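PDB 5H3H: abhydrolase domain-containing protein from Exiguobacterium antarcticum, which is an esterase of the alpha/beta hydrolase family that probably hydrolyses carboxylic esters and may also have perhydrolase activity. Local coordinates for residues V15-S20 against Q83-T88; K41-E46 against T261-V266; G100-Y105 against S115-A120. All coordinates share one frame; numbering follows the deposited sequence.

From the N terminus, residues 15-20 come first and 41-46 follow before 83-88 closes interaction 1. The chain then opens and closes interaction 3 locally, from 100-105 to 115-120, and only at 261-266 does interaction 2 close. Interactions 1 and 2 therefore cross, while interaction 3 falls wholly within the long loop of interaction 2. All three are built on one mixed sheet. Interactions 1 and 3 involve helices on one face, and interaction 2 joins two helices on the other. The contacts also touch one another: I18 of interaction 1 touches K41 and L45, and K116 NZ of interaction 3 hydrogen-bonds to Y265 O.

Interaction 1 of 3, residues V15-S20 against Q83-T88; sequences VEDIGS and QQLKLT
L85, in the last turn of helix 71-85, makes a small, mostly apolar helix-on-sheet contact with V15 and D17 of strand 12-18. Both methyls of L85 approach D17 OD2, CD2 at 4.1 Å, so that the carboxylate has a hydrocarbon neighbour on its helix side. L85 CD1 also meets V15 CG1 at 4.2 Å, an ordinary aliphatic contact. D17 and L85 reach for each other from opposite directions. The aspartate has CG trans to its own nitrogen (chi1 174°), which carries the carboxylate out from the strand to meet the leucine. This buried acid is paired with R50 through a salt bridge at OD2, and the pairing is likely to keep it ionised beside the methyls. K86, at positive phi, is the first residue to leave helical backbone angles, in a Schellman motif. The K86 side chain curls back, and its NZ donates to Q83 O at 2.6 Å, 37° out of the carbonyl plane. On the sheet, V15 also touches I5 of strand 4-6, and both V15 and D17 lean on I52 of strand 50-54. That strand also receives L87 after the turn, whereas I18, on the other side of strand 12-18, packs on helix 38-46.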
# COMPACT_ATOMS: atom_id res chain seq x y z
N VAL B 15 17.77 1.77 -16.15
CA VAL B 15 18.28 1.69 -14.80
C VAL B 15 19.78 1.37 -14.82
O VAL B 15 20.21 0.40 -15.45
CB VAL B 15 17.57 0.55 -14.01
CG1 VAL B 15 18.07 0.56 -12.57
CG2 VAL B 15 16.08 0.71 -14.05
N GLU B 16 20.57 2.20 -14.13
CA GLU B 16 21.97 1.96 -13.95
C GLU B 16 22.07 1.06 -12.69
O GLU B 16 21.94 1.49 -11.53
CB GLU B 16 22.70 3.31 -13.76
CG GLU B 16 24.22 3.26 -13.83
CD GLU B 16 24.83 3.22 -15.24
OE1 GLU B 16 24.12 3.51 -16.23
OE2 GLU B 16 26.06 2.93 -15.37
N ASP B 17 22.28 -0.22 -12.92
CA ASP B 17 22.27 -1.20 -11.84
C ASP B 17 23.73 -1.68 -11.70
O ASP B 17 24.27 -2.32 -12.61
CB ASP B 17 21.28 -2.31 -12.17
CG ASP B 17 21.32 -3.50 -11.13
OD1 ASP B 17 21.98 -3.37 -10.08
OD2 ASP B 17 20.67 -4.56 -11.38
N ILE B 18 24.38 -1.33 -10.59
CA ILE B 18 25.84 -1.51 -10.41
C ILE B 18 26.18 -1.99 -8.98
O ILE B 18 25.70 -1.37 -7.99
CB ILE B 18 26.59 -0.17 -10.58
CG1 ILE B 18 26.28 0.47 -11.91
CG2 ILE B 18 28.08 -0.41 -10.55
CD1 ILE B 18 26.86 1.88 -12.07
N GLY B 19 27.03 -3.02 -8.87
CA GLY B 19 27.50 -3.53 -7.58
C GLY B 19 26.67 -4.72 -7.12
O GLY B 19 25.74 -5.13 -7.81
N SER B 20 27.02 -5.27 -5.95
CA SER B 20 26.32 -6.43 -5.35
C SER B 20 26.10 -6.12 -3.88
O SER B 20 26.56 -5.07 -3.38
CB SER B 20 27.14 -7.72 -5.49
OG SER B 20 28.45 -7.57 -5.02
N GLN B 83 10.15 -4.51 -8.44
CA GLN B 83 9.52 -5.84 -8.66
C GLN B 83 10.27 -6.64 -9.70
O GLN B 83 10.65 -7.79 -9.42
CB GLN B 83 8.04 -5.71 -9.07
CG GLN B 83 7.13 -5.49 -7.88
CD GLN B 83 5.66 -5.71 -8.20
OE1 GLN B 83 5.25 -5.78 -9.37
NE2 GLN B 83 4.85 -5.80 -7.15
N GLN B 84 10.56 -6.06 -10.86
CA GLN B 84 11.35 -6.77 -11.93
C GLN B 84 12.82 -7.03 -11.63
O GLN B 84 13.39 -8.00 -12.12
CB GLN B 84 11.25 -6.04 -13.27
CG GLN B 84 9.82 -6.03 -13.74
CD GLN B 84 9.58 -5.19 -14.96
OE1 GLN B 84 8.54 -4.54 -15.02
NE2 GLN B 84 10.48 -5.24 -15.94
N LEU B 85 13.47 -6.18 -10.83
CA LEU B 85 14.84 -6.49 -10.40
C LEU B 85 14.81 -7.29 -9.08
O LEU B 85 15.87 -7.67 -8.58
CB LEU B 85 15.66 -5.22 -10.20
CG LEU B 85 15.98 -4.35 -11.43
CD1 LEU B 85 16.76 -3.13 -10.95
CD2 LEU B 85 16.78 -5.11 -12.48
N LYS B 86 13.63 -7.53 -8.52
CA LYS B 86 13.44 -8.44 -7.36
C LYS B 86 14.29 -8.00 -6.16
O LYS B 86 15.04 -8.77 -5.58
CB LYS B 86 13.72 -9.90 -7.77
CG LYS B 86 12.67 -10.49 -8.72
CD LYS B 86 11.55 -11.20 -7.94
CE LYS B 86 10.25 -11.28 -8.72
NZ LYS B 86 9.46 -10.01 -8.62
N LEU B 87 14.16 -6.70 -5.84
CA LEU B 87 14.91 -6.10 -4.79
C LEU B 87 14.08 -6.16 -3.52
O LEU B 87 12.87 -5.98 -3.55
CB LEU B 87 15.19 -4.62 -5.12
CG LEU B 87 15.97 -4.26 -6.38
CD1 LEU B 87 16.11 -2.72 -6.42
CD2 LEU B 87 17.32 -4.95 -6.36
N THR B 88 14.74 -6.38 -2.40
CA THR B 88 14.18 -6.11 -1.04
C THR B 88 15.18 -5.43 -0.12
O THR B 88 16.36 -5.25 -0.48
CB THR B 88 13.73 -7.41 -0.33
OG1 THR B 88 14.82 -8.33 -0.29
CG2 THR B 88 12.54 -8.08 -1.04

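Interaction 2 of 3, residues K41-E46 against T261-V266; sequences KNRLLE and TLVSYV
R43 brings the one guanidinium of the contact, but no atom of 261-266 lies over either of its faces; the arginine touches V263 through its aliphatic stem, CG to CG2 at 3.8 Å. Bends at chi2 and chi3 turn the charged end away from that methyl and into a pair of acids. NH1 makes a salt bridge with E46 OE2 at 2.5 Å, one turn along the same helix, and NE makes another with E260, which precedes the 261-266 segment. Two carboxylates thus hold the flat group beside the apolar patch and are likely to restrict its rotation.

Inside this polar border the contact is purely aliphatic. L44 CD2 touches two methyls one helical turn apart, CG2 of V263 at 4.2 Å and CG2 of V266 at 4.1 Å. L44 and V263 pass alongside with their ends pointing opposite ways, whereas V266 meets the leucine at a slant. The V266 torsion (chi1 -44°) puts its CG2 between the backbone N and the carbonyl carbon, from where it faces L44.

The segments of helices 38-46 and 255-267 run roughly in the same direction, at 36° and 10.3 Å between axes, packed side by side on one face of the central sheet, as in the alpha/beta hydrolase fold. Beneath them L44 rests on V24 and M26 of strand 23-27, L262 shares M26, and Y265 reaches strands 114-120 and 211-217.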
# COMPACT_ATOMS: atom_id res chain seq x y z
N LYS B 41 27.43 7.80 -5.66
CA LYS B 41 27.52 6.43 -6.18
C LYS B 41 28.92 5.88 -6.00
O LYS B 41 29.06 4.68 -5.68
CB LYS B 41 27.11 6.41 -7.68
CG LYS B 41 27.48 5.16 -8.45
CD LYS B 41 27.37 5.39 -9.95
CE LYS B 41 28.49 6.28 -10.47
NZ LYS B 41 28.41 6.55 -11.93
N ASN B 42 29.94 6.71 -6.23
CA ASN B 42 31.35 6.25 -6.15
C ASN B 42 31.61 5.70 -4.77
O ASN B 42 32.17 4.61 -4.63
CB ASN B 42 32.37 7.34 -6.40
CG ASN B 42 32.34 7.88 -7.81
OD1 ASN B 42 31.92 7.20 -8.76
ND2 ASN B 42 32.82 9.11 -7.96
N ARG B 43 31.16 6.43 -3.76
CA ARG B 43 31.30 5.96 -2.37
C ARG B 43 30.44 4.75 -2.04
O ARG B 43 30.95 3.84 -1.38
CB ARG B 43 31.08 7.08 -1.34
CG ARG B 43 31.55 6.75 0.10
CD ARG B 43 33.07 6.87 0.30
NE ARG B 43 33.57 8.11 -0.29
CZ ARG B 43 34.85 8.42 -0.51
NH1 ARG B 43 35.84 7.57 -0.14
NH2 ARG B 43 35.17 9.61 -1.08
N LEU B 44 29.17 4.68 -2.46
CA LEU B 44 28.36 3.46 -2.16
C LEU B 44 29.00 2.21 -2.72
O LEU B 44 29.12 1.13 -2.04
CB LEU B 44 26.93 3.59 -2.70
CG LEU B 44 26.22 4.74 -1.98
CD1 LEU B 44 25.06 5.28 -2.80
CD2 LEU B 44 25.73 4.28 -0.62
N LEU B 45 29.49 2.34 -3.94
CA LEU B 45 30.22 1.20 -4.58
C LEU B 45 31.51 0.80 -3.84
O LEU B 45 31.70 -0.37 -3.51
CB LEU B 45 30.53 1.55 -6.02
CG LEU B 45 29.61 1.10 -7.16
CD1 LEU B 45 28.25 0.51 -6.89
CD2 LEU B 45 29.50 2.21 -8.18
N GLU B 46 32.38 1.73 -3.47
CA GLU B 46 33.53 1.27 -2.67
C GLU B 46 33.14 0.67 -1.32
O GLU B 46 33.80 -0.22 -0.84
CB GLU B 46 34.64 2.28 -2.57
CG GLU B 46 34.53 3.37 -1.56
CD GLU B 46 35.80 4.19 -1.53
OE1 GLU B 46 36.87 3.59 -1.64
OE2 GLU B 46 35.73 5.43 -1.39
N THR B 261 26.93 11.21 5.33
CA THR B 261 25.62 11.04 5.97
C THR B 261 24.75 9.94 5.29
O THR B 261 24.05 9.16 5.95
CB THR B 261 24.83 12.37 5.93
OG1 THR B 261 25.61 13.43 6.51
CG2 THR B 261 23.52 12.30 6.67
N LEU B 262 24.81 9.89 3.97
CA LEU B 262 23.97 8.97 3.18
C LEU B 262 24.49 7.55 3.46
O LEU B 262 23.75 6.62 3.76
CB LEU B 262 24.13 9.36 1.71
CG LEU B 262 23.09 9.04 0.67
CD1 LEU B 262 23.74 9.20 -0.72
CD2 LEU B 262 22.48 7.66 0.82
N VAL B 263 25.80 7.43 3.44
CA VAL B 263 26.47 6.17 3.64
C VAL B 263 26.25 5.60 5.02
O VAL B 263 26.04 4.40 5.15
CB VAL B 263 27.99 6.33 3.38
CG1 VAL B 263 28.78 5.14 3.93
CG2 VAL B 263 28.22 6.51 1.87
N SER B 264 26.41 6.45 6.03
CA SER B 264 26.16 6.07 7.40
C SER B 264 24.74 5.57 7.60
O SER B 264 24.56 4.58 8.27
CB SER B 264 26.39 7.26 8.33
OG SER B 264 27.74 7.69 8.30
N TYR B 265 23.75 6.28 7.07
CA TYR B 265 22.36 5.87 7.17
C TYR B 265 22.06 4.56 6.41
O TYR B 265 21.29 3.73 6.90
CB TYR B 265 21.44 6.98 6.69
CG TYR B 265 20.00 6.87 7.12
CD1 TYR B 265 19.62 7.01 8.48
CD2 TYR B 265 19.00 6.66 6.19
CE1 TYR B 265 18.29 6.93 8.85
CE2 TYR B 265 17.68 6.56 6.56
CZ TYR B 265 17.30 6.71 7.89
OH TYR B 265 15.94 6.61 8.23
N VAL B 266 22.64 4.37 5.23
CA VAL B 266 22.52 3.07 4.54
C VAL B 266 23.07 1.94 5.42
O VAL B 266 22.42 0.91 5.56
CB VAL B 266 23.06 2.99 3.07
CG1 VAL B 266 22.66 4.21 2.25
CG2 VAL B 266 24.55 2.74 2.99

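Interaction 3 of 3, residues G100-Y105 against S115-A120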
# COMPACT_ATOMS: atom_id res chain seq x y z
N GLY B 100 9.14 13.39 -3.80
CA GLY B 100 7.73 13.26 -4.00
C GLY B 100 7.34 11.91 -4.57
O GLY B 100 6.33 11.28 -4.15
N ILE B 101 8.11 11.46 -5.56
CA ILE B 101 7.83 10.16 -6.21
C ILE B 101 8.08 9.01 -5.23
O ILE B 101 7.33 8.03 -5.21
CB ILE B 101 8.61 10.00 -7.51
CG1 ILE B 101 8.18 11.08 -8.54
CG2 ILE B 101 8.47 8.58 -8.09
CD1 ILE B 101 9.15 11.24 -9.69
N ALA B 102 9.16 9.09 -4.46
CA ALA B 102 9.42 8.09 -3.44
C ALA B 102 8.27 7.92 -2.44
O ALA B 102 7.89 6.80 -2.15
CB ALA B 102 10.69 8.44 -2.71
N LEU B 103 7.71 9.00 -1.93
CA LEU B 103 6.53 8.98 -1.04
C LEU B 103 5.30 8.33 -1.69
O LEU B 103 4.63 7.45 -1.07
CB LEU B 103 6.19 10.40 -0.53
CG LEU B 103 7.24 10.92 0.46
CD1 LEU B 103 7.25 12.45 0.56
CD2 LEU B 103 7.05 10.35 1.85
N LYS B 104 5.01 8.75 -2.94
CA LYS B 104 3.85 8.27 -3.66
C LYS B 104 3.98 6.75 -3.89
O LYS B 104 2.97 6.03 -3.84
CB LYS B 104 3.76 8.95 -5.03
CG LYS B 104 2.45 8.77 -5.79
CD LYS B 104 1.25 9.14 -4.95
CE LYS B 104 0.15 9.80 -5.78
NZ LYS B 104 -0.69 10.62 -4.85
N TYR B 105 5.20 6.32 -4.19
CA TYR B 105 5.50 4.92 -4.36
C TYR B 105 5.21 4.16 -3.09
O TYR B 105 4.62 3.03 -3.14
CB TYR B 105 6.96 4.72 -4.69
CG TYR B 105 7.37 3.28 -4.41
CD1 TYR B 105 6.96 2.23 -5.25
CD2 TYR B 105 8.10 2.96 -3.26
CE1 TYR B 105 7.33 0.90 -4.98
CE2 TYR B 105 8.45 1.67 -2.98
CZ TYR B 105 8.02 0.62 -3.81
OH TYR B 105 8.36 -0.69 -3.51
N SER B 115 13.46 -0.80 3.39
CA SER B 115 13.88 -0.72 4.79
C SER B 115 14.01 0.73 5.33
O SER B 115 13.73 0.99 6.51
CB SER B 115 15.17 -1.45 4.95
OG SER B 115 16.23 -0.65 4.49
N LYS B 116 14.43 1.66 4.48
CA LYS B 116 14.52 3.07 4.88
C LYS B 116 14.36 4.03 3.71
O LYS B 116 14.63 3.67 2.55
CB LYS B 116 15.83 3.30 5.61
CG LYS B 116 17.05 3.07 4.78
CD LYS B 116 18.31 3.03 5.64
CE LYS B 116 18.42 1.73 6.41
NZ LYS B 116 19.68 1.78 7.22
N LEU B 117 13.90 5.24 4.04
CA LEU B 117 13.64 6.31 3.11
C LEU B 117 14.54 7.50 3.42
O LEU B 117 14.68 7.88 4.57
CB LEU B 117 12.18 6.76 3.33
CG LEU B 117 11.70 7.93 2.49
CD1 LEU B 117 11.87 7.57 1.02
CD2 LEU B 117 10.28 8.38 2.76
N ILE B 118 15.11 8.12 2.40
CA ILE B 118 15.85 9.35 2.55
C ILE B 118 15.17 10.32 1.64
O ILE B 118 14.88 9.98 0.49
CB ILE B 118 17.32 9.21 2.15
CG1 ILE B 118 17.97 8.08 2.96
CG2 ILE B 118 18.05 10.55 2.30
CD1 ILE B 118 19.24 7.51 2.34
N LEU B 119 14.88 11.51 2.15
CA LEU B 119 14.24 12.53 1.37
C LEU B 119 15.23 13.70 1.37
O LEU B 119 15.48 14.23 2.40
CB LEU B 119 12.91 12.94 2.02
CG LEU B 119 11.70 12.00 1.98
CD1 LEU B 119 10.57 12.59 2.79
CD2 LEU B 119 11.23 11.83 0.56
N ALA B 120 15.78 14.08 0.21
CA ALA B 120 16.93 14.99 0.08
C ALA B 120 16.45 16.18 -0.71
O ALA B 120 16.11 16.03 -1.85
CB ALA B 120 18.11 14.33 -0.62
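The forked end of L103 on helix 97-109 sits against two leucines of strand 114-120, L117 and L119, which project from the same face of the strand. One prong, CD2, abuts L117 CD2 at 3.9 Å. The other, CD1, meets both methyls of L119, with CD1 of each residue 4.0 Å apart, and L119 CD2 also lies against L103 CG. L103 crosses each strand leucine at about a right angle, so the branched ends interlock instead of lying alongside. L117 is itself a fork: its second methyl, CD1, comes down on the CB of A102 at 4.0 Å, where the alanine forms a low point on the helix. L117 has CG trans to its backbone N (chi1 178°), extending its two methyls toward these neighbours. Trimming L103 to an alanine would probably open a gap facing both L117 and L119, leaving L119 without its mate on the helix and L117 with A102 alone. The segments run at 151°, their axes 9.2 Å apart. This is the packing of a beta-alpha-beta crossover, in which helix 97-109 links the parallel strands 90-95 and 114-120; S96, a ligand-pocket residue just before this helix, lies in a sequence matching the nucleophile elbow of alpha/beta hydrolases.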